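PDB 5FP2: ferric enterobactin receptor PIRA from Pseudomonas aeruginosa, which probably takes up ferric enterobactin and related iron-siderophore complexes across the outer membrane in a TonB-dependent manner. Local coordinates for residues A183-F189 with G205-D211; F308-V314 with S354-P360; G372-E378 with A411-Y417; R624-Q628 with S665-F670. The contacts are given in a common frame with arbitrary orientation. Residue numbers count along the deposited sequence, not the author numbering.

Interaction 1: residues A183-F189 with G205-D211; sequences ATRRANF and GSANKTD
Backbone hydrogen bonds fix the antiparallel register of these two extended segments. R185 and K209 form an antiparallel hydrogen-bonded pair, with K209 N to R185 O at 2.8 Å and R185 N to K209 O at 3.1 Å. F189 and G205 form another, with F189 N to G205 O and G205 N to F189 O both at 3.2 Å. Between them A207 N reaches A187 O at 2.8 Å, and beyond the strand end D211 N donates to A183 O at 2.9 Å. The strand axes, 4.6 Å apart, run at 174°.

T184, R186 and N188 share one face with S206, N208 and T210. T184 OG1 and T210 OG1, both side chains m, are joined by a weak 3.3 Å hydrogen bond. R186 (chi1 p, then extended) carries its guanidinium away from the partner strand to a salt bridge with E129 and a bond to P53 O, both in the plug domain; a long, charged side chain suits that span.

On the other face small A187 and A207 sit opposite each other, while R185 and K209 extend at the surface. F189, chi1 p, folds its ring over G205, where a CB would come 2.8 Å from F189 CE2, so with the ring in this position only a residue without a CB fits. Such a cross-strand aromatic-glycine pair fits this beta hairpin, part of the closed barrel of a TonB-dependent receptor, with one face turned to the plug.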
loop_
_atom_site.group_PDB
_atom_site.type_symbol
_atom_site.label_atom_id
_atom_site.label_comp_id
_atom_site.label_asym_id
_atom_site.label_seq_id
_atom_site.Cartn_x
_atom_site.Cartn_y
_atom_site.Cartn_z
ATOM N N ALA A 183 -0.533 -21.281 -15.434
ATOM C CA ALA A 183 0.806 -20.780 -15.164
ATOM C C ALA A 183 0.892 -19.263 -15.325
ATOM O O ALA A 183 -0.005 -18.624 -15.879
ATOM C CB ALA A 183 1.812 -21.454 -16.074
ATOM N N THR A 184 1.961 -18.693 -14.780
ATOM C CA THR A 184 2.228 -17.275 -14.892
ATOM C C THR A 184 3.660 -17.025 -15.314
ATOM O O THR A 184 4.590 -17.692 -14.892
ATOM C CB THR A 184 1.960 -16.529 -13.575
ATOM O OG1 THR A 184 0.558 -16.547 -13.301
ATOM C CG2 THR A 184 2.395 -15.095 -13.680
ATOM N N ARG A 185 3.809 -16.111 -16.260
ATOM C CA ARG A 185 5.111 -15.535 -16.566
ATOM C C ARG A 185 5.023 -14.032 -16.467
ATOM O O ARG A 185 4.104 -13.429 -17.017
ATOM C CB ARG A 185 5.570 -15.927 -17.964
ATOM C CG ARG A 185 7.002 -15.522 -18.237
ATOM C CD ARG A 185 7.383 -15.886 -19.666
ATOM N NE ARG A 185 7.429 -17.334 -19.855
ATOM C CZ ARG A 185 8.395 -18.124 -19.390
ATOM N NH1 ARG A 185 9.395 -17.615 -18.663
ATOM N NH2 ARG A 185 8.348 -19.434 -19.628
ATOM N N ARG A 186 5.908 -13.443 -15.675
ATOM C CA ARG A 186 6.055 -12.005 -15.701
ATOM C C ARG A 186 7.507 -11.588 -15.872
ATOM O O ARG A 186 8.420 -12.399 -15.811
ATOM C CB ARG A 186 5.432 -11.361 -14.455
ATOM C CG ARG A 186 5.953 -11.883 -13.123
ATOM C CD ARG A 186 5.404 -11.082 -11.956
ATOM N NE ARG A 186 6.115 -11.434 -10.744
ATOM C CZ ARG A 186 7.268 -10.906 -10.342
ATOM N NH1 ARG A 186 7.778 -9.845 -10.956
ATOM N NH2 ARG A 186 7.849 -11.378 -9.228
ATOM N N ALA A 187 7.695 -10.313 -16.171
ATOM C CA ALA A 187 8.874 -9.840 -16.894
ATOM C C ALA A 187 8.910 -8.333 -16.746
ATOM O O ALA A 187 7.916 -7.666 -17.018
ATOM C CB ALA A 187 8.771 -10.198 -18.366
ATOM N N ASN A 188 10.013 -7.806 -16.238
ATOM C CA ASN A 188 10.118 -6.375 -16.038
ATOM C C ASN A 188 11.541 -5.866 -15.974
ATOM O O ASN A 188 12.499 -6.624 -15.853
ATOM C CB ASN A 188 9.390 -5.969 -14.770
ATOM C CG ASN A 188 9.703 -6.903 -13.598
ATOM O OD1 ASN A 188 10.778 -6.845 -12.979
ATOM N ND2 ASN A 188 8.767 -7.789 -13.310
ATOM N N PHE A 189 11.663 -4.557 -16.119
ATOM C CA PHE A 189 12.950 -3.910 -16.347
ATOM C C PHE A 189 12.886 -2.592 -15.603
ATOM O O PHE A 189 11.808 -2.003 -15.444
ATOM C CB PHE A 189 13.191 -3.652 -17.853
ATOM C CG PHE A 189 12.418 -2.485 -18.396
ATOM C CD1 PHE A 189 12.793 -1.181 -18.081
ATOM C CD2 PHE A 189 11.270 -2.684 -19.151
ATOM C CE1 PHE A 189 11.999 -0.106 -18.452
ATOM C CE2 PHE A 189 10.530 -1.597 -19.629
ATOM C CZ PHE A 189 10.873 -0.312 -19.244
ATOM N N GLY A 205 8.887 -0.939 -16.298
ATOM C CA GLY A 205 7.807 -1.464 -17.119
ATOM C C GLY A 205 7.767 -2.959 -17.012
ATOM O O GLY A 205 8.647 -3.558 -16.355
ATOM N N SER A 206 6.640 -3.539 -17.410
ATOM C CA SER A 206 6.371 -4.927 -17.056
ATOM C C SER A 206 5.332 -5.539 -17.981
ATOM O O SER A 206 4.447 -4.858 -18.504
ATOM C CB SER A 206 5.937 -5.053 -15.589
ATOM O OG SER A 206 4.567 -4.721 -15.428
ATOM N N ALA A 207 5.451 -6.842 -18.159
ATOM C CA ALA A 207 4.536 -7.591 -18.993
ATOM C C ALA A 207 4.276 -8.936 -18.324
ATOM O O ALA A 207 5.198 -9.563 -17.804
ATOM C CB ALA A 207 5.144 -7.779 -20.373
ATOM N N ASN A 208 3.008 -9.328 -18.271
ATOM C CA ASN A 208 2.520 -10.301 -17.290
ATOM C C ASN A 208 1.425 -11.142 -17.906
ATOM O O ASN A 208 0.420 -10.623 -18.373
ATOM C CB ASN A 208 1.947 -9.573 -16.086
ATOM C CG ASN A 208 3.016 -8.874 -15.271
ATOM O OD1 ASN A 208 4.177 -8.775 -15.686
ATOM N ND2 ASN A 208 2.639 -8.436 -14.066
ATOM N N LYS A 209 1.624 -12.443 -17.954
ATOM C CA LYS A 209 0.702 -13.300 -18.674
ATOM C C LYS A 209 0.301 -14.391 -17.700
ATOM O O LYS A 209 1.118 -14.805 -16.879
ATOM C CB LYS A 209 1.398 -13.862 -19.907
ATOM C CG LYS A 209 0.499 -14.577 -20.900
ATOM C CD LYS A 209 1.038 -14.448 -22.327
ATOM C CE LYS A 209 1.408 -12.999 -22.677
ATOM N NZ LYS A 209 1.307 -12.641 -24.123
ATOM N N THR A 210 -0.998 -14.649 -17.602
ATOM C CA THR A 210 -1.493 -15.611 -16.630
ATOM C C THR A 210 -2.591 -16.463 -17.225
ATOM O O THR A 210 -3.705 -15.986 -17.439
ATOM C CB THR A 210 -2.034 -14.921 -15.374
ATOM O OG1 THR A 210 -1.023 -14.060 -14.831
ATOM C CG2 THR A 210 -2.439 -15.974 -14.346
ATOM N N ASP A 211 -2.255 -17.718 -17.501
ATOM C CA ASP A 211 -3.128 -18.591 -18.265
ATOM C C ASP A 211 -4.418 -18.807 -17.504
ATOM O O ASP A 211 -4.466 -18.588 -16.302
ATOM C CB ASP A 211 -2.414 -19.897 -18.593
ATOM C CG ASP A 211 -1.208 -19.668 -19.510
ATOM O OD1 ASP A 211 -0.289 -18.914 -19.106
ATOM O OD2 ASP A 211 -1.265 -20.069 -20.699
#

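Interaction 2: residues F308-V314 with S354-P360; sequences FGTSRFV and SGELNLP
Two neighbouring antiparallel strands of the receptor's beta barrel meet here, axes 4.7 Å apart and at 176°. In register T310 faces N358, S311 faces L357 and V314 faces S354.

The backbone donors and acceptors are mostly paired. T310 N gives to N358 O and N358 N to T310 O, each at 3.0 Å with good angles (155° and 165°). R312 N to E356 O (3.0 Å) and E356 N to R312 O (3.1 Å) are more bent, and V314 N to S354 O (3.0 Å) follows. F308 O instead meets carbon, L359 CA at 3.5 Å and P360 CD at 3.6 Å, because proline offers no N-H.

Polar side chains find partners beyond the pair. E356 (chi1 t) points to the barrel interior, where OE2 takes a salt bridge from R144 of the plug domain and a hydrogen bond with Y417 OH. N358 OD1 is satisfied by T370 OG1, and S311 OG, chi1 p, by W306 NE1.

G309 has phi 132° and psi -143°, where a CB would jam against the preceding carbonyl and clash with N358 O; only glycine suits this start of the strand. G355 likewise has no CB to strike F313, whose CD1 lies 3.4 Å from G355 CA. On the surface F308 (chi1 p), a residue fitted to an apolar patch, turns its ring edge to the leucines: F308 CE1 is 4.2 Å from L357 CD2, and F308 CD1 is 3.7 Å from L359 CD2.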
loop_
_atom_site.group_PDB
_atom_site.type_symbol
_atom_site.label_atom_id
_atom_site.label_comp_id
_atom_site.label_asym_id
_atom_site.label_seq_id
_atom_site.Cartn_x
_atom_site.Cartn_y
_atom_site.Cartn_z
ATOM N N PHE A 308 13.649 27.383 6.086
ATOM C CA PHE A 308 12.622 27.180 7.105
ATOM C C PHE A 308 11.964 25.802 7.014
ATOM O O PHE A 308 10.965 25.547 7.688
ATOM C CB PHE A 308 11.544 28.269 7.001
ATOM C CG PHE A 308 10.920 28.370 5.644
ATOM C CD1 PHE A 308 9.884 27.522 5.280
ATOM C CD2 PHE A 308 11.431 29.252 4.701
ATOM C CE1 PHE A 308 9.352 27.567 4.002
ATOM C CE2 PHE A 308 10.905 29.299 3.424
ATOM C CZ PHE A 308 9.867 28.453 3.073
ATOM N N GLY A 309 12.547 24.888 6.246
ATOM C CA GLY A 309 11.979 23.546 6.152
ATOM C C GLY A 309 11.853 23.074 4.721
ATOM O O GLY A 309 12.717 23.363 3.895
ATOM N N THR A 310 10.780 22.352 4.411
ATOM C CA THR A 310 10.646 21.740 3.092
ATOM C C THR A 310 9.230 21.808 2.545
ATOM O O THR A 310 8.299 22.159 3.257
ATOM C CB THR A 310 11.081 20.273 3.109
ATOM O OG1 THR A 310 10.086 19.485 3.763
ATOM C CG2 THR A 310 12.404 20.125 3.823
ATOM N N SER A 311 9.110 21.567 1.240
ATOM C CA SER A 311 7.844 21.716 0.515
ATOM C C SER A 311 7.722 20.660 -0.578
ATOM O O SER A 311 8.720 20.166 -1.088
ATOM C CB SER A 311 7.760 23.094 -0.140
ATOM O OG SER A 311 8.598 23.149 -1.275
ATOM N N ARG A 312 6.490 20.291 -0.894
ATOM C CA ARG A 312 6.234 19.309 -1.926
ATOM C C ARG A 312 4.893 19.614 -2.553
ATOM O O ARG A 312 3.853 19.447 -1.925
ATOM C CB ARG A 312 6.229 17.893 -1.356
ATOM C CG ARG A 312 5.843 16.807 -2.350
ATOM C CD ARG A 312 6.013 15.416 -1.745
ATOM N NE ARG A 312 5.688 14.342 -2.685
ATOM C CZ ARG A 312 4.651 13.507 -2.567
ATOM N NH1 ARG A 312 3.749 13.664 -1.601
ATOM N NH2 ARG A 312 4.470 12.540 -3.466
ATOM N N PHE A 313 4.928 20.113 -3.785
ATOM C CA PHE A 313 3.712 20.376 -4.526
ATOM C C PHE A 313 3.559 19.358 -5.647
ATOM O O PHE A 313 4.541 18.940 -6.269
ATOM C CB PHE A 313 3.701 21.821 -5.040
ATOM C CG PHE A 313 3.757 22.849 -3.931
ATOM C CD1 PHE A 313 2.618 23.176 -3.198
ATOM C CD2 PHE A 313 4.970 23.420 -3.549
ATOM C CE1 PHE A 313 2.672 24.113 -2.170
ATOM C CE2 PHE A 313 5.033 24.325 -2.491
ATOM C CZ PHE A 313 3.881 24.680 -1.810
ATOM N N VAL A 314 2.327 18.892 -5.813
ATOM C CA VAL A 314 2.005 17.867 -6.792
ATOM C C VAL A 314 0.826 18.253 -7.683
ATOM O O VAL A 314 -0.278 18.505 -7.205
ATOM C CB VAL A 314 1.622 16.555 -6.096
ATOM C CG1 VAL A 314 1.332 15.496 -7.146
ATOM C CG2 VAL A 314 2.724 16.101 -5.147
ATOM N N SER A 354 -1.782 19.451 -4.737
ATOM C CA SER A 354 -1.345 19.072 -3.387
ATOM C C SER A 354 -0.196 19.958 -2.934
ATOM O O SER A 354 0.728 20.227 -3.693
ATOM C CB SER A 354 -0.897 17.605 -3.353
ATOM O OG SER A 354 -1.814 16.776 -4.048
ATOM N N GLY A 355 -0.255 20.404 -1.690
ATOM C CA GLY A 355 0.814 21.193 -1.105
ATOM C C GLY A 355 1.111 20.629 0.263
ATOM O O GLY A 355 0.195 20.223 0.981
ATOM N N GLU A 356 2.391 20.479 0.579
ATOM C CA GLU A 356 2.782 20.114 1.930
ATOM C C GLU A 356 4.046 20.830 2.365
ATOM O O GLU A 356 5.058 20.816 1.660
ATOM C CB GLU A 356 2.993 18.612 2.078
ATOM C CG GLU A 356 3.482 18.260 3.474
ATOM C CD GLU A 356 3.184 16.830 3.875
ATOM O OE1 GLU A 356 4.007 15.951 3.548
ATOM O OE2 GLU A 356 2.147 16.588 4.531
ATOM N N LEU A 357 3.961 21.448 3.539
ATOM C CA LEU A 357 5.089 22.124 4.158
ATOM C C LEU A 357 5.479 21.351 5.372
ATOM O O LEU A 357 4.614 20.953 6.125
ATOM C CB LEU A 357 4.694 23.520 4.626
ATOM C CG LEU A 357 4.699 24.576 3.534
ATOM C CD1 LEU A 357 3.915 25.800 3.975
ATOM C CD2 LEU A 357 6.142 24.923 3.215
ATOM N N ASN A 358 6.777 21.234 5.612
ATOM C CA ASN A 358 7.275 20.779 6.893
ATOM C C ASN A 358 8.222 21.804 7.504
ATOM O O ASN A 358 9.305 22.045 6.973
ATOM C CB ASN A 358 7.968 19.431 6.726
ATOM C CG ASN A 358 7.012 18.352 6.264
ATOM O OD1 ASN A 358 6.249 17.807 7.053
ATOM N ND2 ASN A 358 6.974 18.116 4.975
ATOM N N LEU A 359 7.797 22.422 8.604
ATOM C CA LEU A 359 8.570 23.490 9.234
ATOM C C LEU A 359 8.969 23.113 10.675
ATOM O O LEU A 359 8.161 23.201 11.604
ATOM C CB LEU A 359 7.779 24.805 9.226
ATOM C CG LEU A 359 6.728 24.979 8.121
ATOM C CD1 LEU A 359 5.742 26.082 8.483
ATOM C CD2 LEU A 359 7.373 25.254 6.770
ATOM N N PRO A 360 10.231 22.695 10.861
ATOM C CA PRO A 360 10.719 22.458 12.199
ATOM C C PRO A 360 10.800 23.749 12.995
ATOM O O PRO A 360 11.347 24.735 12.508
ATOM C CB PRO A 360 12.113 21.886 11.959
ATOM C CG PRO A 360 12.564 22.534 10.712
ATOM C CD PRO A 360 11.327 22.736 9.876
#

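Interaction 3: residues G372-E378 with A411-Y417; sequences GAEWNKE and AEIRALY
Y417 takes chi1 p (chi2 77°), laying its ring face over G372: the G372 CA stands 3.6 Å from the ring centroid in a CH-pi contact. A CB there would strike Y417 CZ, so with the ring so placed only glycine fits, and the tyrosine OH is left to bond E356 OE2. On this same face E374 (m) carries OE2 to a salt bridge with R435, while N376 CB packs on I413 CB at 3.6 Å.

These are adjacent barrel strands of the receptor, antiparallel at 172° with axes 4.5 Å apart. They are locked by Y417 N to G372 O and I413 N to N376 O (both 2.7 Å), A415 N to E374 O and E374 N to A415 O (both 2.9 Å), and E378 N to A411 O (3.0 Å).

On the opposite face W375, chi1 t, sets its ring edge beside the partner strand, CD1 being 4.0 Å from R414 CG. R414 (m, then extended) turns back along its own strand to E412 (m), with R414 NH2 3.3 Å from E412 OE1 in a salt bridge whose hydrogen bond is weak. K377, extended throughout, brings CD to 3.6 Å from E412 OE2.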
loop_
_atom_site.group_PDB
_atom_site.type_symbol
_atom_site.label_atom_id
_atom_site.label_comp_id
_atom_site.label_asym_id
_atom_site.label_seq_id
_atom_site.Cartn_x
_atom_site.Cartn_y
_atom_site.Cartn_z
ATOM N N GLY A 372 -0.731 21.059 5.187
ATOM C CA GLY A 372 -0.991 20.482 3.881
ATOM C C GLY A 372 -2.394 20.731 3.366
ATOM O O GLY A 372 -3.352 20.768 4.140
ATOM N N ALA A 373 -2.500 20.875 2.044
ATOM C CA ALA A 373 -3.771 21.134 1.364
ATOM C C ALA A 373 -3.903 20.283 0.097
ATOM O O ALA A 373 -2.914 19.970 -0.566
ATOM C CB ALA A 373 -3.885 22.609 1.016
ATOM N N GLU A 374 -5.133 19.893 -0.216
ATOM C CA GLU A 374 -5.399 19.021 -1.354
ATOM C C GLU A 374 -6.586 19.568 -2.129
ATOM O O GLU A 374 -7.584 19.983 -1.545
ATOM C CB GLU A 374 -5.750 17.607 -0.875
ATOM C CG GLU A 374 -4.693 16.935 -0.004
ATOM C CD GLU A 374 -4.837 15.419 0.039
ATOM O OE1 GLU A 374 -5.575 14.861 -0.808
ATOM O OE2 GLU A 374 -4.231 14.789 0.946
ATOM N N TRP A 375 -6.519 19.482 -3.444
ATOM C CA TRP A 375 -7.687 19.729 -4.266
ATOM C C TRP A 375 -7.773 18.634 -5.314
ATOM O O TRP A 375 -6.777 18.288 -5.947
ATOM C CB TRP A 375 -7.597 21.106 -4.948
ATOM C CG TRP A 375 -8.688 21.366 -5.924
ATOM C CD1 TRP A 375 -9.879 21.976 -5.669
ATOM C CD2 TRP A 375 -8.733 20.946 -7.288
ATOM N NE1 TRP A 375 -10.650 22.002 -6.802
ATOM C CE2 TRP A 375 -9.966 21.383 -7.816
ATOM C CE3 TRP A 375 -7.825 20.301 -8.136
ATOM C CZ2 TRP A 375 -10.310 21.211 -9.164
ATOM C CZ3 TRP A 375 -8.168 20.124 -9.477
ATOM C CH2 TRP A 375 -9.409 20.557 -9.968
ATOM N N ASN A 376 -8.990 18.204 -5.601
ATOM C CA ASN A 376 -9.214 16.897 -6.193
ATOM C C ASN A 376 -10.507 16.950 -6.990
ATOM O O ASN A 376 -11.557 17.297 -6.453
ATOM C CB ASN A 376 -9.331 15.856 -5.076
ATOM C CG ASN A 376 -8.799 14.488 -5.480
ATOM O OD1 ASN A 376 -8.055 13.851 -4.719
ATOM N ND2 ASN A 376 -9.290 13.968 -6.605
ATOM N N LYS A 377 -10.449 16.600 -8.265
ATOM C CA LYS A 377 -11.667 16.478 -9.040
ATOM C C LYS A 377 -11.689 15.099 -9.661
ATOM O O LYS A 377 -10.656 14.621 -10.104
ATOM C CB LYS A 377 -11.705 17.555 -10.126
ATOM C CG LYS A 377 -13.031 17.671 -10.863
ATOM C CD LYS A 377 -13.029 18.908 -11.746
ATOM C CE LYS A 377 -14.174 18.931 -12.750
ATOM N NZ LYS A 377 -14.098 20.093 -13.689
ATOM N N GLU A 378 -12.849 14.450 -9.660
ATOM C CA GLU A 378 -13.010 13.198 -10.389
ATOM C C GLU A 378 -14.256 13.236 -11.248
ATOM O O GLU A 378 -15.302 13.717 -10.818
ATOM C CB GLU A 378 -13.101 12.021 -9.447
ATOM C CG GLU A 378 -12.638 12.325 -8.036
ATOM C CD GLU A 378 -13.108 11.269 -7.072
ATOM O OE1 GLU A 378 -14.333 11.241 -6.796
ATOM O OE2 GLU A 378 -12.272 10.399 -6.723
ATOM N N ALA A 411 -17.311 15.359 -9.063
ATOM C CA ALA A 411 -17.172 15.566 -7.629
ATOM C C ALA A 411 -15.855 16.306 -7.412
ATOM O O ALA A 411 -14.856 16.010 -8.067
ATOM C CB ALA A 411 -17.164 14.232 -6.897
ATOM N N GLU A 412 -15.865 17.291 -6.519
ATOM C CA GLU A 412 -14.647 18.009 -6.155
ATOM C C GLU A 412 -14.358 17.737 -4.681
ATOM O O GLU A 412 -15.283 17.510 -3.900
ATOM C CB GLU A 412 -14.814 19.517 -6.395
ATOM C CG GLU A 412 -15.202 19.879 -7.831
ATOM C CD GLU A 412 -14.765 21.277 -8.273
ATOM O OE1 GLU A 412 -14.933 22.256 -7.510
ATOM O OE2 GLU A 412 -14.291 21.417 -9.419
ATOM N N ILE A 413 -13.081 17.732 -4.307
ATOM C CA ILE A 413 -12.684 17.557 -2.908
ATOM C C ILE A 413 -11.673 18.632 -2.536
ATOM O O ILE A 413 -10.687 18.823 -3.242
ATOM C CB ILE A 413 -12.032 16.178 -2.670
ATOM C CG1 ILE A 413 -13.049 15.047 -2.872
ATOM C CG2 ILE A 413 -11.424 16.095 -1.274
ATOM C CD1 ILE A 413 -13.101 14.513 -4.297
ATOM N N ARG A 414 -11.940 19.365 -1.461
ATOM C CA ARG A 414 -10.955 20.278 -0.895
ATOM C C ARG A 414 -10.547 19.771 0.478
ATOM O O ARG A 414 -11.380 19.243 1.218
ATOM C CB ARG A 414 -11.550 21.685 -0.774
ATOM C CG ARG A 414 -11.685 22.389 -2.110
ATOM C CD ARG A 414 -12.471 23.698 -2.037
ATOM N NE ARG A 414 -12.703 24.244 -3.382
ATOM C CZ ARG A 414 -13.790 23.997 -4.108
ATOM N NH1 ARG A 414 -14.770 23.243 -3.609
ATOM N NH2 ARG A 414 -13.923 24.529 -5.314
ATOM N N ALA A 415 -9.282 19.945 0.845
ATOM C CA ALA A 415 -8.885 19.651 2.221
ATOM C C ALA A 415 -7.715 20.498 2.707
ATOM O O ALA A 415 -6.874 20.950 1.915
ATOM C CB ALA A 415 -8.586 18.163 2.391
ATOM N N LEU A 416 -7.738 20.780 4.007
ATOM C CA LEU A 416 -6.553 21.182 4.750
ATOM C C LEU A 416 -6.267 20.123 5.778
ATOM O O LEU A 416 -7.199 19.577 6.361
ATOM C CB LEU A 416 -6.801 22.464 5.534
ATOM C CG LEU A 416 -6.852 23.782 4.807
ATOM C CD1 LEU A 416 -7.974 23.744 3.784
ATOM C CD2 LEU A 416 -7.063 24.859 5.860
ATOM N N TYR A 417 -5.005 20.028 6.175
ATOM C CA TYR A 417 -4.650 19.313 7.394
ATOM C C TYR A 417 -3.434 19.923 8.088
ATOM O O TYR A 417 -2.610 20.592 7.467
ATOM C CB TYR A 417 -4.435 17.825 7.099
ATOM C CG TYR A 417 -3.277 17.539 6.188
ATOM C CD1 TYR A 417 -1.974 17.586 6.656
ATOM C CD2 TYR A 417 -3.481 17.290 4.826
ATOM C CE1 TYR A 417 -0.904 17.384 5.794
ATOM C CE2 TYR A 417 -2.418 17.117 3.949
ATOM C CZ TYR A 417 -1.130 17.150 4.444
ATOM O OH TYR A 417 -0.057 16.934 3.612
#

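Interaction 4: residues R624-Q628 with S665-F670; sequences RLSTQ and SAGYTF
This is a backbone-bonded pairing of adjacent antiparallel strands in the beta barrel, late in the chain, beginning just past the short turn after strand 610-619. Axes lie 4.8 Å apart at 168°, with S626 opposite G667 and Q628 opposite S665.

Q628 N to S665 O (2.9 Å) is almost straight, while its return, S665 N to Q628 O (3.0 Å), is weak. G667 N to S626 O (3.0 Å) and S626 N to G667 O (3.1 Å) follow, and T669 N closes the ladder on R624 O at 3.1 Å.

S626, Q628 and S665 face the barrel interior, where polar groups suit: S626 and Q628 touch K50 of plug helix 45-50, Q628 NE2 bonds D618 and S665 OG bonds Y710 OH. The other face is more apolar. Y668, chi1 t, presents its ring edge to L625, with Y668 CD1 4.0 Å from L625 CB. The aliphatic part of R624 (chi1 m, then t, t) extends along that tyrosine, bringing R624 CD to 3.3 Å from Y668 OH.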
loop_
_atom_site.group_PDB
_atom_site.type_symbol
_atom_site.label_atom_id
_atom_site.label_comp_id
_atom_site.label_asym_id
_atom_site.label_seq_id
_atom_site.Cartn_x
_atom_site.Cartn_y
_atom_site.Cartn_z
ATOM N N ARG A 624 26.420 -15.384 -0.501
ATOM C CA ARG A 624 25.667 -15.447 -1.756
ATOM C C ARG A 624 24.401 -16.299 -1.626
ATOM O O ARG A 624 23.436 -16.086 -2.353
ATOM C CB ARG A 624 26.566 -15.964 -2.894
ATOM C CG ARG A 624 27.878 -15.202 -2.994
ATOM C CD ARG A 624 28.642 -15.465 -4.275
ATOM N NE ARG A 624 29.581 -14.373 -4.534
ATOM C CZ ARG A 624 30.895 -14.439 -4.344
ATOM N NH1 ARG A 624 31.454 -15.575 -3.959
ATOM N NH2 ARG A 624 31.659 -13.378 -4.569
ATOM N N LEU A 625 24.401 -17.270 -0.722
ATOM C CA LEU A 625 23.316 -18.251 -0.672
ATOM C C LEU A 625 22.373 -18.084 0.534
ATOM O O LEU A 625 22.810 -17.954 1.683
ATOM C CB LEU A 625 23.883 -19.667 -0.656
ATOM C CG LEU A 625 22.808 -20.751 -0.580
ATOM C CD1 LEU A 625 21.944 -20.763 -1.827
ATOM C CD2 LEU A 625 23.450 -22.104 -0.366
ATOM N N SER A 626 21.077 -18.196 0.267
ATOM C CA SER A 626 20.069 -17.735 1.196
ATOM C C SER A 626 18.820 -18.621 1.128
ATOM O O SER A 626 18.377 -19.006 0.056
ATOM C CB SER A 626 19.718 -16.281 0.878
ATOM O OG SER A 626 18.385 -15.990 1.251
ATOM N N THR A 627 18.260 -18.967 2.281
ATOM C CA THR A 627 17.178 -19.958 2.315
ATOM C C THR A 627 16.058 -19.620 3.302
ATOM O O THR A 627 16.312 -19.249 4.442
ATOM C CB THR A 627 17.669 -21.385 2.684
ATOM O OG1 THR A 627 19.094 -21.494 2.562
ATOM C CG2 THR A 627 17.003 -22.416 1.770
ATOM N N GLN A 628 14.821 -19.752 2.828
ATOM C CA GLN A 628 13.639 -19.504 3.640
ATOM C C GLN A 628 12.790 -20.753 3.737
ATOM O O GLN A 628 12.563 -21.457 2.750
ATOM C CB GLN A 628 12.777 -18.376 3.048
ATOM C CG GLN A 628 12.892 -17.072 3.820
ATOM C CD GLN A 628 12.372 -15.836 3.092
ATOM O OE1 GLN A 628 11.739 -15.900 2.014
ATOM N NE2 GLN A 628 12.689 -14.680 3.666
ATOM N N SER A 665 12.050 -21.845 -0.199
ATOM C CA SER A 665 12.580 -20.813 -1.086
ATOM C C SER A 665 14.105 -20.684 -0.981
ATOM O O SER A 665 14.687 -20.649 0.115
ATOM C CB SER A 665 11.948 -19.475 -0.736
ATOM O OG SER A 665 11.963 -18.609 -1.853
ATOM N N ALA A 666 14.751 -20.598 -2.142
ATOM C CA ALA A 666 16.213 -20.517 -2.202
ATOM C C ALA A 666 16.642 -19.430 -3.153
ATOM O O ALA A 666 15.945 -19.144 -4.116
ATOM C CB ALA A 666 16.814 -21.842 -2.641
ATOM N N GLY A 667 17.798 -18.838 -2.874
ATOM C CA GLY A 667 18.310 -17.755 -3.697
ATOM C C GLY A 667 19.818 -17.762 -3.770
ATOM O O GLY A 667 20.495 -18.001 -2.769
ATOM N N TYR A 668 20.349 -17.489 -4.957
ATOM C CA TYR A 668 21.784 -17.332 -5.098
ATOM C C TYR A 668 22.121 -16.057 -5.833
ATOM O O TYR A 668 21.422 -15.675 -6.766
ATOM C CB TYR A 668 22.386 -18.531 -5.817
ATOM C CG TYR A 668 23.887 -18.549 -5.731
ATOM C CD1 TYR A 668 24.517 -18.981 -4.580
ATOM C CD2 TYR A 668 24.678 -18.063 -6.781
ATOM C CE1 TYR A 668 25.894 -18.963 -4.474
ATOM C CE2 TYR A 668 26.061 -18.074 -6.699
ATOM C CZ TYR A 668 26.659 -18.503 -5.530
ATOM O OH TYR A 668 28.028 -18.471 -5.413
ATOM N N THR A 669 23.199 -15.410 -5.406
ATOM C CA THR A 669 23.677 -14.178 -6.034
ATOM C C THR A 669 25.090 -14.352 -6.582
ATOM O O THR A 669 26.044 -14.475 -5.821
ATOM C CB THR A 669 23.713 -13.030 -5.017
ATOM O OG1 THR A 669 22.612 -13.157 -4.118
ATOM C CG2 THR A 669 23.627 -11.698 -5.717
ATOM N N PHE A 670 25.231 -14.305 -7.904
ATOM C CA PHE A 670 26.522 -14.563 -8.541
ATOM C C PHE A 670 27.405 -13.331 -8.477
ATOM O O PHE A 670 28.627 -13.439 -8.468
ATOM C CB PHE A 670 26.343 -14.972 -9.999
ATOM C CG PHE A 670 25.661 -16.285 -10.170
ATOM C CD1 PHE A 670 24.282 -16.380 -10.068
ATOM C CD2 PHE A 670 26.398 -17.441 -10.346
ATOM C CE1 PHE A 670 23.646 -17.609 -10.118
ATOM C CE2 PHE A 670 25.773 -18.674 -10.375
ATOM C CZ PHE A 670 24.398 -18.761 -10.240
#

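Overall arrangement
Followed from the N terminus, the four contacts come strictly in series, none enclosing or crossing another. Interaction 1, the first along the chain, pairs strands 184-194 and 199-210 across a short turn; interactions 2, 3 and 4 each close a longer loop, partly disordered in the crystal. Interactions 2 and 3 abut, their centres about 16 Å apart: strand 345-361 is followed by 367-381, so G355 N bonds A373 O at 2.9 Å and E356 OE2 meets Y417 OH at 2.4 Å, making four consecutive strands one patch. Interaction 4 lies across the chain's centre from interaction 3, about 46 Å between centres, but only about 22 Å from interaction 1, because the 22-strand sheet closes on itself.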